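Local coordinates for RabGDI protein (PDB 3P1W) that probably acts as a Rab GDP-dissociation inhibitor, holding Rab GTPases in their GDP-bound state during membrane traffic, at residues 143-151 against 163-171. Sequence-based numbering, arbitrary orientation.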
loop_
_atom_site.group_PDB
_atom_site.type_symbol
_atom_site.label_atom_id
_atom_site.label_comp_id
_atom_site.label_asym_id
_atom_site.label_seq_id
_atom_site.Cartn_x
_atom_site.Cartn_y
_atom_site.Cartn_z
ATOM N N VAL A 143 -6.865 -1.006 17.160
ATOM C CA VAL A 143 -6.974 -2.385 16.733
ATOM C C VAL A 143 -6.209 -3.257 17.729
ATOM O O VAL A 143 -5.000 -3.106 17.867
ATOM C CB VAL A 143 -6.378 -2.595 15.349
ATOM C CG1 VAL A 143 -6.397 -4.071 14.995
ATOM C CG2 VAL A 143 -7.156 -1.735 14.295
ATOM N N PRO A 144 -6.912 -4.170 18.412
ATOM C CA PRO A 144 -6.220 -5.015 19.386
ATOM C C PRO A 144 -5.430 -6.096 18.692
ATOM O O PRO A 144 -5.903 -6.694 17.719
ATOM C CB PRO A 144 -7.353 -5.601 20.223
ATOM C CG PRO A 144 -8.549 -5.531 19.374
ATOM C CD PRO A 144 -8.364 -4.427 18.378
ATOM N N ALA A 145 -4.202 -6.303 19.156
ATOM C CA ALA A 145 -3.308 -7.257 18.518
ATOM C C ALA A 145 -2.704 -8.275 19.474
ATOM O O ALA A 145 -1.932 -9.104 19.042
ATOM C CB ALA A 145 -2.208 -6.518 17.763
ATOM N N THR A 146 -3.052 -8.216 20.757
ATOM C CA THR A 146 -2.660 -9.265 21.689
ATOM C C THR A 146 -3.876 -9.708 22.478
ATOM O O THR A 146 -4.903 -9.010 22.519
ATOM C CB THR A 146 -1.611 -8.775 22.688
ATOM O OG1 THR A 146 -2.217 -7.822 23.565
ATOM C CG2 THR A 146 -0.419 -8.148 21.974
ATOM N N ASP A 147 -3.745 -10.868 23.114
ATOM C CA ASP A 147 -4.812 -11.408 23.938
ATOM C C ASP A 147 -5.239 -10.386 24.996
ATOM O O ASP A 147 -6.430 -10.181 25.223
ATOM C CB ASP A 147 -4.416 -12.776 24.569
ATOM C CG ASP A 147 -3.103 -12.736 25.357
ATOM O OD1 ASP A 147 -2.307 -11.784 25.202
ATOM O OD2 ASP A 147 -2.862 -13.684 26.141
ATOM N N MET A 148 -4.259 -9.720 25.601
ATOM C CA MET A 148 -4.523 -8.743 26.649
ATOM C C MET A 148 -5.214 -7.490 26.096
ATOM O O MET A 148 -6.070 -6.913 26.759
ATOM C CB MET A 148 -3.222 -8.375 27.380
ATOM C CG MET A 148 -2.529 -9.559 28.099
ATOM S SD MET A 148 -3.368 -10.066 29.600
ATOM C CE MET A 148 -4.607 -11.235 29.003
ATOM N N GLU A 149 -4.865 -7.093 24.873
ATOM C CA GLU A 149 -5.510 -5.943 24.229
ATOM C C GLU A 149 -6.968 -6.249 23.909
ATOM O O GLU A 149 -7.828 -5.402 24.111
ATOM C CB GLU A 149 -4.723 -5.496 22.997
ATOM C CG GLU A 149 -3.399 -4.819 23.372
ATOM C CD GLU A 149 -2.542 -4.404 22.199
ATOM O OE1 GLU A 149 -2.868 -4.702 21.020
ATOM O OE2 GLU A 149 -1.506 -3.761 22.468
ATOM N N ALA A 150 -7.250 -7.476 23.478
ATOM C CA ALA A 150 -8.614 -7.916 23.196
ATOM C C ALA A 150 -9.531 -7.878 24.424
ATOM O O ALA A 150 -10.691 -7.443 24.336
ATOM C CB ALA A 150 -8.595 -9.321 22.611
ATOM N N LEU A 151 -9.007 -8.320 25.568
ATOM C CA LEU A 151 -9.812 -8.436 26.798
ATOM C C LEU A 151 -10.290 -7.062 27.293
ATOM O O LEU A 151 -11.257 -6.970 28.051
ATOM C CB LEU A 151 -9.001 -9.149 27.893
ATOM C CG LEU A 151 -9.789 -9.731 29.064
ATOM C CD1 LEU A 151 -10.890 -10.635 28.546
ATOM C CD2 LEU A 151 -8.856 -10.482 30.028
ATOM N N ARG A 163 -14.042 -13.930 24.677
ATOM C CA ARG A 163 -14.049 -14.772 23.483
ATOM C C ARG A 163 -12.912 -14.381 22.527
ATOM O O ARG A 163 -12.183 -15.241 22.038
ATOM C CB ARG A 163 -15.412 -14.699 22.775
ATOM C CG ARG A 163 -16.565 -15.185 23.639
ATOM C CD ARG A 163 -17.789 -15.638 22.840
ATOM N NE ARG A 163 -18.709 -14.548 22.496
ATOM C CZ ARG A 163 -19.791 -14.194 23.196
ATOM N NH1 ARG A 163 -20.115 -14.809 24.329
ATOM N NH2 ARG A 163 -20.554 -13.191 22.768
ATOM N N CYS A 164 -12.746 -13.080 22.287
ATOM C CA CYS A 164 -11.661 -12.605 21.424
ATOM C C CYS A 164 -10.279 -12.877 22.047
ATOM O O CYS A 164 -9.335 -13.228 21.337
ATOM C CB CYS A 164 -11.818 -11.117 21.108
ATOM S SG CYS A 164 -10.943 -10.650 19.619
ATOM N N LYS A 165 -10.172 -12.765 23.376
ATOM C CA LYS A 165 -8.930 -13.128 24.076
ATOM C C LYS A 165 -8.596 -14.586 23.788
ATOM O O LYS A 165 -7.457 -14.907 23.474
ATOM C CB LYS A 165 -9.012 -12.885 25.592
ATOM C CG LYS A 165 -7.772 -13.404 26.390
ATOM C CD LYS A 165 -7.981 -13.526 27.931
ATOM C CE LYS A 165 -9.140 -14.460 28.350
ATOM N NZ LYS A 165 -8.751 -15.718 29.104
ATOM N N ASN A 166 -9.598 -15.456 23.880
ATOM C CA ASN A 166 -9.411 -16.889 23.642
ATOM C C ASN A 166 -8.982 -17.140 22.199
ATOM O O ASN A 166 -8.108 -17.970 21.924
ATOM C CB ASN A 166 -10.694 -17.676 23.963
ATOM C CG ASN A 166 -11.026 -17.700 25.461
ATOM O OD1 ASN A 166 -10.135 -17.723 26.319
ATOM N ND2 ASN A 166 -12.325 -17.710 25.776
ATOM N N PHE A 167 -9.578 -16.393 21.274
ATOM C CA PHE A 167 -9.217 -16.509 19.869
ATOM C C PHE A 167 -7.759 -16.120 19.648
ATOM O O PHE A 167 -7.011 -16.846 19.013
ATOM C CB PHE A 167 -10.146 -15.654 19.011
ATOM C CG PHE A 167 -9.810 -15.681 17.558
ATOM C CD1 PHE A 167 -9.942 -16.851 16.835
ATOM C CD2 PHE A 167 -9.365 -14.541 16.912
ATOM C CE1 PHE A 167 -9.632 -16.893 15.479
ATOM C CE2 PHE A 167 -9.057 -14.577 15.553
ATOM C CZ PHE A 167 -9.191 -15.768 14.847
ATOM N N TYR A 168 -7.348 -14.973 20.172
ATOM C CA TYR A 168 -5.959 -14.549 20.026
ATOM C C TYR A 168 -4.975 -15.521 20.684
ATOM O O TYR A 168 -3.905 -15.775 20.146
ATOM C CB TYR A 168 -5.755 -13.134 20.556
ATOM C CG TYR A 168 -6.137 -12.027 19.574
ATOM C CD1 TYR A 168 -6.489 -12.295 18.247
ATOM C CD2 TYR A 168 -6.074 -10.709 19.959
ATOM C CE1 TYR A 168 -6.805 -11.255 17.358
ATOM C CE2 TYR A 168 -6.387 -9.681 19.097
ATOM C CZ TYR A 168 -6.748 -9.943 17.799
ATOM O OH TYR A 168 -7.049 -8.874 16.951
ATOM N N GLN A 169 -5.330 -16.052 21.845
ATOM C CA GLN A 169 -4.502 -17.076 22.484
ATOM C C GLN A 169 -4.324 -18.281 21.560
ATOM O O GLN A 169 -3.201 -18.725 21.330
ATOM C CB GLN A 169 -5.079 -17.486 23.842
ATOM C CG GLN A 169 -4.874 -16.437 24.917
ATOM C CD GLN A 169 -5.490 -16.835 26.245
ATOM O OE1 GLN A 169 -5.954 -17.960 26.408
ATOM N NE2 GLN A 169 -5.497 -15.914 27.196
ATOM N N TYR A 170 -5.430 -18.771 21.007
ATOM C CA TYR A 170 -5.394 -19.875 20.038
ATOM C C TYR A 170 -4.475 -19.591 18.854
ATOM O O TYR A 170 -3.606 -20.406 18.536
ATOM C CB TYR A 170 -6.805 -20.180 19.528
ATOM C CG TYR A 170 -6.887 -21.301 18.497
ATOM C CD1 TYR A 170 -6.711 -22.637 18.868
ATOM C CD2 TYR A 170 -7.195 -21.029 17.171
ATOM C CE1 TYR A 170 -6.809 -23.671 17.920
ATOM C CE2 TYR A 170 -7.293 -22.043 16.222
ATOM C CZ TYR A 170 -7.105 -23.366 16.605
ATOM O OH TYR A 170 -7.208 -24.352 15.644
ATOM N N VAL A 171 -4.662 -18.438 18.202
ATOM C CA VAL A 171 -3.865 -18.102 17.017
ATOM C C VAL A 171 -2.387 -17.963 17.380
ATOM O O VAL A 171 -1.509 -18.381 16.631
ATOM C CB VAL A 171 -4.352 -16.781 16.351
ATOM C CG1 VAL A 171 -3.480 -16.436 15.146
ATOM C CG2 VAL A 171 -5.805 -16.905 15.939
#
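Tyr168 OH donates to Pro144 O at 2.6 Å, the one hydrogen bond between the two segments; the donor approaches tilted 35° from the carbonyl plane. The phenol ring lies alongside the turn before helix 147-151: Thr146 O sits in the ring plane at its edge, 3.3 Å from Tyr168 CD2.

Apolar packing continues beside the ring at Ala150. Ala150 CB lies 3.9 Å from Tyr168 CD2 and 4.0 Å from Cys164 CB, consistent with the 7.8 Å closest approach of the axes of helix 147-151 and the 163-171 segment. Farther out, the Leu151 and Lys165 side chains run side by side, Leu151 CD2 being 3.8 Å from Lys165 CD; with CG anti to the backbone N (chi1 174°), Lys165 lays its methylenes against Asp147 and Leu151.

Polar groups fix the helix start. Thr146 is the N-cap, its OG1 accepting from Glu149 N. Separately, Glu149 OE1 takes Ala145 N (2.8 Å), so the Pro144-Ala145 peptide is gripped on both sides of its bond, its carbonyl by Tyr168 OH and its N-H by Glu149.

At 169° the axes form an antiparallel helical hairpin, backed at Tyr168 by helix 203-213, within the small helical domain characteristic of Rab GDI.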